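PDB 2OKX: rhamnosidase B from Bacillus sp., which hydrolyses terminal non-reducing alpha-L-rhamnose residues in alpha-L-rhamnosides, as a glycoside hydrolase of family 78. Local coordinates for residues 25-30 against 168-173; 838-843 against 858-863; 891-896 against 925-930. All coordinates share one frame; numbering follows the deposited sequence. Where two conformers were deposited one is given.

Interaction 1 (25-30 against 168-173)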
# COMPACT_ATOMS: atom_id res chain seq x y z
N CYS A 25 -7.21 8.82 23.85
CA CYS A 25 -6.43 8.16 24.89
C CYS A 25 -7.31 7.46 25.92
O CYS A 25 -8.39 7.94 26.25
CB CYS A 25 -5.55 9.18 25.62
SG CYS A 25 -4.48 10.17 24.58
N PHE A 26 -6.82 6.34 26.43
CA PHE A 26 -7.52 5.58 27.46
C PHE A 26 -6.53 5.18 28.54
O PHE A 26 -5.38 4.86 28.25
CB PHE A 26 -8.17 4.32 26.88
CG PHE A 26 -9.29 4.60 25.92
CD1 PHE A 26 -9.04 4.81 24.57
CD2 PHE A 26 -10.61 4.65 26.37
CE1 PHE A 26 -10.07 5.08 23.68
CE2 PHE A 26 -11.66 4.92 25.49
CZ PHE A 26 -11.39 5.13 24.14
N ARG A 27 -6.98 5.22 29.80
CA ARG A 27 -6.14 4.85 30.93
C ARG A 27 -6.91 3.96 31.89
O ARG A 27 -8.07 4.22 32.22
CB ARG A 27 -5.65 6.09 31.68
CG ARG A 27 -4.52 6.85 30.98
CD ARG A 27 -4.18 8.13 31.74
NE ARG A 27 -3.78 7.85 33.12
CZ ARG A 27 -2.56 7.48 33.49
NH1 ARG A 27 -1.60 7.33 32.59
NH2 ARG A 27 -2.30 7.24 34.77
N GLY A 28 -6.26 2.89 32.34
CA GLY A 28 -6.87 1.97 33.27
C GLY A 28 -5.81 1.48 34.22
O GLY A 28 -4.68 1.19 33.81
N SER A 29 -6.15 1.39 35.50
CA SER A 29 -5.20 0.92 36.50
C SER A 29 -5.76 -0.25 37.28
O SER A 29 -6.97 -0.48 37.29
CB SER A 29 -4.83 2.05 37.46
OG SER A 29 -4.18 3.11 36.79
N PHE A 30 -4.88 -0.98 37.93
CA PHE A 30 -5.27 -2.13 38.74
C PHE A 30 -4.11 -2.54 39.63
O PHE A 30 -2.95 -2.24 39.34
CB PHE A 30 -5.67 -3.31 37.85
CG PHE A 30 -4.53 -3.90 37.07
CD1 PHE A 30 -4.03 -3.25 35.94
CD2 PHE A 30 -3.95 -5.10 37.47
CE1 PHE A 30 -2.96 -3.79 35.22
CE2 PHE A 30 -2.88 -5.65 36.75
CZ PHE A 30 -2.39 -4.99 35.63
N PHE A 168 0.99 9.67 35.94
CA PHE A 168 0.21 10.75 35.35
C PHE A 168 -1.11 10.95 36.09
O PHE A 168 -1.78 9.99 36.46
CB PHE A 168 -0.07 10.46 33.87
CG PHE A 168 -0.84 11.55 33.17
CD1 PHE A 168 -2.21 11.44 32.99
CD2 PHE A 168 -0.19 12.70 32.73
CE1 PHE A 168 -2.93 12.46 32.37
CE2 PHE A 168 -0.90 13.72 32.11
CZ PHE A 168 -2.27 13.61 31.93
N ASP A 169 -1.47 12.21 36.31
CA ASP A 169 -2.71 12.54 37.00
C ASP A 169 -3.86 12.75 36.01
O ASP A 169 -3.95 13.78 35.35
CB ASP A 169 -2.51 13.80 37.86
CG ASP A 169 -3.82 14.36 38.38
OD1 ASP A 169 -4.71 13.57 38.74
OD2 ASP A 169 -3.95 15.60 38.42
N ASP A 170 -4.73 11.76 35.92
CA ASP A 170 -5.87 11.82 35.02
C ASP A 170 -7.17 12.06 35.78
O ASP A 170 -8.25 11.72 35.31
CB ASP A 170 -5.98 10.51 34.23
CG ASP A 170 -6.19 9.30 35.12
OD1 ASP A 170 -6.22 9.47 36.36
OD2 ASP A 170 -6.32 8.18 34.59
N GLY A 171 -7.05 12.65 36.97
CA GLY A 171 -8.22 12.92 37.78
C GLY A 171 -9.27 13.76 37.06
O GLY A 171 -10.47 13.59 37.29
N GLY A 172 -8.82 14.66 36.19
CA GLY A 172 -9.74 15.51 35.46
C GLY A 172 -10.28 14.91 34.18
O GLY A 172 -11.02 15.56 33.44
N TRP A 173 -9.92 13.66 33.91
CA TRP A 173 -10.37 12.97 32.71
C TRP A 173 -11.77 12.40 32.88
O TRP A 173 -12.11 11.89 33.94
CB TRP A 173 -9.41 11.84 32.35
CG TRP A 173 -8.14 12.28 31.70
CD1 TRP A 173 -7.50 13.48 31.87
CD2 TRP A 173 -7.33 11.52 30.80
NE1 TRP A 173 -6.34 13.50 31.13
CE2 TRP A 173 -6.21 12.31 30.46
CE3 TRP A 173 -7.45 10.24 30.24
CZ2 TRP A 173 -5.21 11.86 29.59
CZ3 TRP A 173 -6.45 9.79 29.37
CH2 TRP A 173 -5.35 10.61 29.06
O HOH W 1 -7.19 5.87 35.00
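In the N-terminal beta-sandwich, Arg27 of strand 22-31 rises from the sheet to meet Phe168, Asp170 and Trp173 of the irregular loop that leads into strand 174-181. The loop bends through a type I beta turn from Asp170 to Trp173. The polar link is a salt bridge made by one nitrogen: Arg27 NE donates to Asp170 OD2 over 3.0 Å, with 156° at the hydrogen. OD2 lies in the guanidinium plane, whereas NE stands above the carboxylate, and the two flat groups are turned 83° apart. A bend at chi3 (58°) sets NE where it can meet this oxygen. Phe168 CB sits over one face of the guanidinium, 3.7 Å from Arg27 NH1. Lower down the chain, Arg27 CD lies over the six-membered ring of Trp173, 4.1 Å from its centroid, as a CH-pi contact, and Cys25 CB reaches Trp173 CH2 at 3.7 Å. Arg27 NH1 also donates to the carbonyls of Trp163 and Leu165, while Phe26, pointing from the other face of the strand, packs on Leu111 of the second sheet. The buried arginine is thus held by a carboxylate, by main-chain carbonyls and by an aromatic ring under its aliphatic part, an environment that probably keeps it charged.

Interaction 2 (838-843 against 858-863)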
# COMPACT_ATOMS: atom_id res chain seq x y z
N THR A 838 14.92 -1.03 -4.25
CA THR A 838 13.74 -1.90 -4.27
C THR A 838 13.28 -2.02 -5.72
O THR A 838 13.72 -1.25 -6.58
CB THR A 838 12.58 -1.32 -3.40
OG1 THR A 838 12.31 0.03 -3.80
CG2 THR A 838 12.95 -1.34 -1.93
N CYS A 839 12.40 -2.98 -6.00
CA CYS A 839 11.91 -3.20 -7.35
C CYS A 839 10.72 -2.34 -7.74
O CYS A 839 9.71 -2.28 -7.02
CB CYS A 839 11.54 -4.68 -7.53
SG CYS A 839 12.92 -5.77 -7.14
N TRP A 840 10.83 -1.70 -8.90
CA TRP A 840 9.80 -0.81 -9.42
C TRP A 840 8.49 -1.50 -9.73
O TRP A 840 8.46 -2.66 -10.15
CB TRP A 840 10.28 -0.12 -10.69
CG TRP A 840 11.48 0.75 -10.53
CD1 TRP A 840 12.06 1.14 -9.35
CD2 TRP A 840 12.25 1.34 -11.58
NE1 TRP A 840 13.15 1.94 -9.61
CE2 TRP A 840 13.28 2.08 -10.97
CE3 TRP A 840 12.16 1.32 -12.97
CZ2 TRP A 840 14.23 2.79 -11.72
CZ3 TRP A 840 13.10 2.02 -13.72
CH2 TRP A 840 14.12 2.75 -13.08
N GLU A 841 7.40 -0.76 -9.55
CA GLU A 841 6.06 -1.25 -9.83
C GLU A 841 5.92 -1.52 -11.33
O GLU A 841 5.33 -2.52 -11.74
CB GLU A 841 5.04 -0.20 -9.40
CG GLU A 841 3.59 -0.55 -9.68
CD GLU A 841 2.65 0.61 -9.35
OE1 GLU A 841 1.43 0.39 -9.32
OE2 GLU A 841 3.15 1.73 -9.13
N MET A 842 6.45 -0.61 -12.14
CA MET A 842 6.35 -0.73 -13.59
C MET A 842 7.64 -0.32 -14.26
O MET A 842 8.56 0.21 -13.62
CB MET A 842 5.23 0.18 -14.12
CG MET A 842 3.86 -0.07 -13.50
SD MET A 842 2.70 1.26 -13.90
CE MET A 842 3.37 2.56 -12.84
N TYR A 843 7.72 -0.58 -15.57
CA TYR A 843 8.88 -0.22 -16.36
C TYR A 843 8.68 1.18 -16.93
O TYR A 843 7.54 1.65 -17.05
CB TYR A 843 9.07 -1.21 -17.51
CG TYR A 843 9.56 -2.57 -17.07
CD1 TYR A 843 8.95 -3.74 -17.54
CD2 TYR A 843 10.63 -2.69 -16.19
CE1 TYR A 843 9.40 -4.99 -17.14
CE2 TYR A 843 11.09 -3.94 -15.79
CZ TYR A 843 10.47 -5.09 -16.26
OH TYR A 843 10.91 -6.32 -15.85
N ARG A 858 5.44 4.62 -10.89
CA ARG A 858 4.70 5.32 -9.83
C ARG A 858 5.38 4.91 -8.53
O ARG A 858 6.14 5.67 -7.94
CB ARG A 858 3.23 4.90 -9.81
CG ARG A 858 2.45 5.56 -8.66
CD ARG A 858 1.07 4.96 -8.44
NE ARG A 858 1.11 3.54 -8.07
CZ ARG A 858 0.28 2.98 -7.19
NH1 ARG A 858 -0.64 3.72 -6.58
NH2 ARG A 858 0.36 1.68 -6.94
N SER A 859 5.09 3.69 -8.09
CA SER A 859 5.68 3.14 -6.88
C SER A 859 7.06 2.55 -7.21
O SER A 859 7.21 1.85 -8.22
CB SER A 859 4.79 2.04 -6.31
OG SER A 859 5.51 1.23 -5.39
N HIS A 860 8.05 2.84 -6.37
CA HIS A 860 9.39 2.33 -6.59
C HIS A 860 9.65 1.06 -5.79
O HIS A 860 10.75 0.51 -5.84
CB HIS A 860 10.43 3.39 -6.21
CG HIS A 860 10.51 4.52 -7.19
ND1 HIS A 860 11.61 4.74 -7.99
CD2 HIS A 860 9.61 5.47 -7.53
CE1 HIS A 860 11.38 5.77 -8.78
NE2 HIS A 860 10.17 6.23 -8.53
N CYS A 861 8.64 0.59 -5.07
CA CYS A 861 8.78 -0.61 -4.25
C CYS A 861 7.51 -1.46 -4.29
O CYS A 861 6.60 -1.25 -3.50
CB CYS A 861 9.10 -0.20 -2.80
SG CYS A 861 9.41 -1.57 -1.64
N HIS A 862 7.47 -2.40 -5.23
CA HIS A 862 6.32 -3.30 -5.40
C HIS A 862 6.86 -4.73 -5.41
O HIS A 862 7.51 -5.13 -6.38
CB HIS A 862 5.61 -3.03 -6.74
CG HIS A 862 4.32 -2.28 -6.60
ND1 HIS A 862 3.10 -2.81 -6.99
CD2 HIS A 862 4.05 -1.04 -6.12
CE1 HIS A 862 2.15 -1.92 -6.76
NE2 HIS A 862 2.70 -0.84 -6.23
N ALA A 863 6.59 -5.48 -4.35
CA ALA A 863 7.10 -6.85 -4.27
C ALA A 863 6.58 -7.76 -5.36
O ALA A 863 7.11 -8.85 -5.56
CB ALA A 863 6.81 -7.44 -2.88
O HOH W 2 14.02 3.56 -7.25
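The imidazole of His862 carries the side chain of Glu841 on one face: Glu841 CG stands over the ring centre, 3.4 Å from the centroid, and the carboxylate continues nearly parallel to the ring. CG gets there by lying anti to the backbone N of Glu841 (chi1 178°). Both segments belong to one long loop between helices 817-833 and 868-876 of the alpha-barrel, the six-hairpin glycosidase domain. The ring pair of this contact is an offset edge-to-face one, the edge of His860 directed at the face of the five-membered ring of Trp840, with centroids 4.9 Å apart and planes at 73°. A water joins the two rings, accepting from Trp840 NE1 (3.0 Å) and lying 2.8 Å from His860 ND1; the other ring nitrogen, NE2, bonds to Gln477. The third flat group, the guanidinium of Arg858, meets Glu841 side-on with its edge. Arg858 NE reaches the syn lone pair of Glu841 OE2 at 2.9 Å, almost straight at 172°, while Arg858 NH2 meets Glu841 OE1, also at 2.9 Å, from above the carboxylate plane. OE2 accepts a second bond from Ser859 N, so segment 858-863 alone gives the carboxylate three donors, and OE1 has a further partner outside it. Arg858 NH1 has its own salt bridge to Glu572, and a glycerol, probably from the crystallisation liquor, lies near the Arg858 side chain. Two main-chain bonds, His862 N to Cys839 O and Glu841 N to Ser859 O, and a side-chain bond from the Thr838 hydroxyl OG1 to His860 O join the segments. Met842 CE packs 3.5 Å from Arg858 N, a buried amide with no hydrogen-bond partner in the model.

Interaction 3 (891-896 against 925-930)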
# COMPACT_ATOMS: atom_id res chain seq x y z
N ILE A 891 17.51 -31.03 -7.39
CA ILE A 891 18.63 -30.11 -7.57
C ILE A 891 19.08 -30.24 -9.02
O ILE A 891 19.63 -31.27 -9.43
CB ILE A 891 19.81 -30.47 -6.63
CG1 ILE A 891 19.34 -30.48 -5.17
CG2 ILE A 891 20.94 -29.45 -6.81
CD1 ILE A 891 18.75 -29.17 -4.67
N ALA A 892 18.84 -29.20 -9.80
CA ALA A 892 19.20 -29.20 -11.22
C ALA A 892 19.70 -27.81 -11.63
O ALA A 892 18.94 -27.01 -12.17
CB ALA A 892 18.00 -29.60 -12.06
N PRO A 893 20.98 -27.52 -11.38
CA PRO A 893 21.57 -26.23 -11.72
C PRO A 893 21.54 -25.91 -13.21
O PRO A 893 21.57 -26.81 -14.05
CB PRO A 893 23.01 -26.36 -11.20
CG PRO A 893 22.91 -27.38 -10.10
CD PRO A 893 21.97 -28.39 -10.71
N GLN A 894 21.46 -24.62 -13.52
CA GLN A 894 21.48 -24.12 -14.89
C GLN A 894 22.40 -22.90 -14.81
O GLN A 894 21.94 -21.76 -14.76
CB GLN A 894 20.08 -23.70 -15.36
CG GLN A 894 19.11 -24.87 -15.56
CD GLN A 894 19.62 -25.90 -16.56
OE1 GLN A 894 19.10 -27.02 -16.62
NE2 GLN A 894 20.62 -25.53 -17.35
N PRO A 895 23.72 -23.14 -14.76
CA PRO A 895 24.74 -22.09 -14.67
C PRO A 895 24.72 -21.03 -15.77
O PRO A 895 25.14 -19.89 -15.55
CB PRO A 895 26.05 -22.88 -14.68
CG PRO A 895 25.66 -24.20 -14.07
CD PRO A 895 24.35 -24.47 -14.75
N CYS A 896 24.23 -21.40 -16.95
CA CYS A 896 24.20 -20.46 -18.07
C CYS A 896 25.63 -19.95 -18.25
O CYS A 896 26.54 -20.75 -18.45
CB CYS A 896 23.25 -19.30 -17.78
SG CYS A 896 21.55 -19.83 -17.52
N LEU A 925 31.80 -29.38 -13.20
CA LEU A 925 31.35 -28.68 -12.00
C LEU A 925 31.70 -29.39 -10.71
O LEU A 925 31.92 -30.60 -10.68
CB LEU A 925 29.82 -28.53 -12.01
CG LEU A 925 29.04 -27.45 -12.75
CD1 LEU A 925 27.55 -27.74 -12.59
CD2 LEU A 925 29.38 -26.07 -12.20
N LYS A 926 31.74 -28.60 -9.64
CA LYS A 926 31.94 -29.11 -8.30
C LYS A 926 30.63 -28.63 -7.67
O LYS A 926 30.28 -27.45 -7.80
CB LYS A 926 33.12 -28.42 -7.61
CG LYS A 926 33.53 -29.08 -6.32
CD LYS A 926 34.07 -28.07 -5.32
CE LYS A 926 35.20 -27.24 -5.89
NZ LYS A 926 35.68 -26.23 -4.90
N LEU A 927 29.89 -29.53 -7.03
CA LEU A 927 28.60 -29.18 -6.44
C LEU A 927 28.44 -29.74 -5.03
O LEU A 927 28.73 -30.91 -4.80
CB LEU A 927 27.47 -29.70 -7.34
CG LEU A 927 26.04 -29.74 -6.80
CD1 LEU A 927 25.51 -28.32 -6.66
CD2 LEU A 927 25.14 -30.53 -7.76
N ARG A 928 27.98 -28.91 -4.11
CA ARG A 928 27.76 -29.32 -2.73
C ARG A 928 26.29 -29.07 -2.38
O ARG A 928 25.73 -28.01 -2.72
CB ARG A 928 28.65 -28.51 -1.78
CG ARG A 928 28.52 -28.88 -0.30
CD ARG A 928 29.21 -27.84 0.58
NE ARG A 928 29.14 -28.16 2.00
CZ ARG A 928 29.91 -29.05 2.61
NH1 ARG A 928 30.82 -29.73 1.93
NH2 ARG A 928 29.77 -29.26 3.91
N ILE A 929 25.67 -30.04 -1.73
CA ILE A 929 24.27 -29.96 -1.33
C ILE A 929 24.17 -30.36 0.14
O ILE A 929 24.72 -31.38 0.54
CB ILE A 929 23.40 -30.94 -2.15
CG1 ILE A 929 23.48 -30.60 -3.64
CG2 ILE A 929 21.95 -30.90 -1.67
CD1 ILE A 929 22.97 -31.71 -4.54
N GLU A 930 23.48 -29.55 0.93
CA GLU A 930 23.31 -29.86 2.34
C GLU A 930 21.83 -29.76 2.66
O GLU A 930 21.18 -28.76 2.34
CB GLU A 930 24.12 -28.89 3.21
CG GLU A 930 24.27 -29.33 4.65
CD GLU A 930 25.41 -28.63 5.37
OE1 GLU A 930 25.73 -29.05 6.51
OE2 GLU A 930 25.97 -27.66 4.81
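Ile891 and Ile929 make the tightest touch, Ile891 CG2 meeting Ile929 CD1 at 3.8 Å. The two side chains pass alongside one another, pointing opposite ways, and CD1 of Ile929 also lies 3.9 Å from Ile891 CG1. In Ile891, CG1 lies anti to the carbonyl carbon (chi1 -56°), and both CG1 and CG2 touch CD1 of Ile929. The remaining contacts are looser: Ile891 CG2 to Leu927 CD2 at 4.4 Å, Pro893 CG to Leu927 CD1 at 4.4 Å, and Pro895 CG to Leu925 CD1 at 4.3 Å. No hydrogen bond crosses the interface, which is wholly apolar. Every second residue contributes on both sides: Ile891, Pro893 and Pro895 face Leu925, Leu927 and Ile929, whereas Ala892 and Gln894 turn away. The two backbones run in roughly opposing directions, 145° apart, and their CA atoms stay well separated, 8.4 Å between Ile891 and Ile929 and 9.7 Å between Pro895 and Leu925, a spacing bridged by side chains alone. Further out, Trp917 touches both prolines, Phe919 packs on Pro895, and Pro942 touches Pro895 and Leu925. Main-chain bonds from Ile891 to Asn938 and Thr940, and from Gln894 to Ile876, position the proline-rich segment. It crosses one face of the C-terminal sheet, where strand 924-932 runs between strands 912-921 and 946-954, while Gln894 and Cys896 reach helix 817-833 of the alpha-barrel.

The three contacts follow one another along the chain, none nested in or crossing another. Interaction 1 closes first: 137 residues, containing strands but no helix, separate segments 25-30 and 168-173, so it ties strand 22-31 to the loop leading into strand 174-181. Interaction 2 closes a short loop of 14 residues within the alpha-barrel, near the centre of the chain. Interaction 3 then spans 28 residues in the C-terminal beta domain, joining the end of strand 888-891 and the loop after it to strand 924-932. Nearest atoms of interactions 2 and 3 are about 17 Å apart, but both regions border helix 817-833, touched by Trp840 and Cys896. Interaction 1 is remote, its nearest atoms about 32 Å from interaction 2.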